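Local coordinates for isocitrate dehydrogenase [NAD] subunit 2 (Saccharomyces cerevisiae, PDB 3BLX), which forms, with the IDH1 subunit, an allosteric mitochondrial octamer that oxidatively decarboxylates isocitrate to 2-oxoglutarate with NAD in the citric acid cycle, and also binds RNA, at residues Ala293-Leu298 / Ser344-Ala349. Numbering follows the deposited sequence.
Sequences ANPTAL and SSFTEA
The ring of Phe346 meets Pro295 and Thr296 obliquely. Thr296 OG1 lies 3.8 Å from Phe346 CZ, the two side chains crossing at about a right angle; nearer the ring's base, Pro295 CD comes within 4.4 Å of Phe346 CD2. With CG anti to the backbone N (chi1 -172°), Phe346 reaches out from helix 343-352 to the start of helix 296-309, while its side chain also touches Ile326 of helix 312-326. The amide of Asn294 caps helix 296-309: OD1 accepts from Thr296 N at 3.0 Å, a nearly straight bond (163°) arriving from above the carbonyl plane, and also from the Thr296 hydroxyl, only slightly tilted from that plane. Asp336 OD2 accepts from ND2, so both ends of the amide are held and its rotation is fixed. A valine in place of Thr296 would probably leave Asn294 OD1 with the backbone donor alone and put a methyl where the hydroxyl meets the Phe346 ring. No hydrogen bond joins the two segments, which bury a modest 130 Å² in all; the union of these helix starts is therefore van der Waals in character, and the polar bonds around the ring lie within 293-298, at the helix N-terminus against which it rests.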
loop_
_atom_site.group_PDB
_atom_site.type_symbol
_atom_site.label_atom_id
_atom_site.label_comp_id
_atom_site.label_asym_id
_atom_site.label_seq_id
_atom_site.Cartn_x
_atom_site.Cartn_y
_atom_site.Cartn_z
ATOM N N ALA B 293 33.546 30.965 28.168
ATOM C CA ALA B 293 32.561 30.298 29.030
ATOM C C ALA B 293 32.133 31.160 30.204
ATOM O O ALA B 293 32.867 32.034 30.622
ATOM C CB ALA B 293 33.108 28.982 29.539
ATOM N N ASN B 294 30.948 30.898 30.745
ATOM C CA ASN B 294 30.468 31.634 31.904
ATOM C C ASN B 294 30.257 30.747 33.129
ATOM O O ASN B 294 29.291 29.993 33.195
ATOM C CB ASN B 294 29.192 32.393 31.554
ATOM C CG ASN B 294 28.707 33.272 32.692
ATOM O OD1 ASN B 294 29.199 33.179 33.813
ATOM N ND2 ASN B 294 27.732 34.126 32.409
ATOM N N PRO B 295 31.148 30.862 34.119
ATOM C CA PRO B 295 31.219 30.001 35.304
ATOM C C PRO B 295 30.213 30.335 36.404
ATOM O O PRO B 295 30.221 29.681 37.462
ATOM C CB PRO B 295 32.623 30.272 35.850
ATOM C CG PRO B 295 33.219 31.303 34.981
ATOM C CD PRO B 295 32.164 31.913 34.163
ATOM N N THR B 296 29.375 31.337 36.173
ATOM C CA THR B 296 28.405 31.765 37.179
ATOM C C THR B 296 27.486 30.643 37.651
ATOM O O THR B 296 27.250 30.481 38.862
ATOM C CB THR B 296 27.488 32.853 36.643
ATOM O OG1 THR B 296 28.266 33.904 36.062
ATOM C CG2 THR B 296 26.631 33.393 37.771
ATOM N N ALA B 297 26.946 29.904 36.679
ATOM C CA ALA B 297 26.018 28.819 36.945
ATOM C C ALA B 297 26.685 27.767 37.805
ATOM O O ALA B 297 26.156 27.378 38.837
ATOM C CB ALA B 297 25.545 28.230 35.654
ATOM N N LEU B 298 27.863 27.312 37.391
ATOM C CA LEU B 298 28.587 26.344 38.207
ATOM C C LEU B 298 28.997 26.946 39.574
ATOM O O LEU B 298 28.919 26.275 40.606
ATOM C CB LEU B 298 29.779 25.750 37.442
ATOM C CG LEU B 298 30.464 24.546 38.105
ATOM C CD1 LEU B 298 29.451 23.492 38.517
ATOM C CD2 LEU B 298 31.508 23.939 37.205
ATOM N N SER B 344 38.716 34.017 32.172
ATOM C CA SER B 344 39.859 34.297 33.046
ATOM C C SER B 344 39.726 35.642 33.748
ATOM O O SER B 344 39.912 35.745 34.962
ATOM C CB SER B 344 41.164 34.294 32.259
ATOM O OG SER B 344 41.394 33.035 31.670
ATOM N N SER B 345 39.417 36.681 32.980
ATOM C CA SER B 345 39.291 38.010 33.546
ATOM C C SER B 345 38.143 38.077 34.545
ATOM O O SER B 345 38.185 38.836 35.497
ATOM C CB SER B 345 39.097 39.034 32.439
ATOM O OG SER B 345 37.745 39.143 32.080
ATOM N N PHE B 346 37.117 37.269 34.320
ATOM C CA PHE B 346 35.976 37.188 35.227
ATOM C C PHE B 346 36.388 36.548 36.551
ATOM O O PHE B 346 36.042 37.049 37.616
ATOM C CB PHE B 346 34.842 36.386 34.571
ATOM C CG PHE B 346 33.538 36.396 35.340
ATOM C CD1 PHE B 346 32.506 37.241 34.964
ATOM C CD2 PHE B 346 33.330 35.532 36.408
ATOM C CE1 PHE B 346 31.307 37.244 35.655
ATOM C CE2 PHE B 346 32.131 35.527 37.100
ATOM C CZ PHE B 346 31.120 36.386 36.727
ATOM N N THR B 347 37.135 35.450 36.490
ATOM C CA THR B 347 37.453 34.695 37.703
ATOM C C THR B 347 38.177 35.539 38.749
ATOM O O THR B 347 37.861 35.463 39.931
ATOM C CB THR B 347 38.257 33.401 37.414
ATOM O OG1 THR B 347 39.556 33.730 36.908
ATOM C CG2 THR B 347 37.546 32.566 36.401
ATOM N N GLU B 348 39.143 36.346 38.317
ATOM C CA GLU B 348 39.911 37.158 39.263
ATOM C C GLU B 348 39.177 38.452 39.577
ATOM O O GLU B 348 39.337 39.001 40.657
ATOM C CB GLU B 348 41.335 37.413 38.756
ATOM C CG GLU B 348 41.399 37.839 37.293
ATOM C CD GLU B 348 42.723 37.482 36.637
ATOM O OE1 GLU B 348 42.933 37.850 35.454
ATOM O OE2 GLU B 348 43.546 36.826 37.311
ATOM N N ALA B 349 38.346 38.921 38.645
ATOM C CA ALA B 349 37.467 40.058 38.912
ATOM C C ALA B 349 36.583 39.742 40.099
ATOM O O ALA B 349 36.195 40.629 40.850
ATOM C CB ALA B 349 36.624 40.391 37.698
#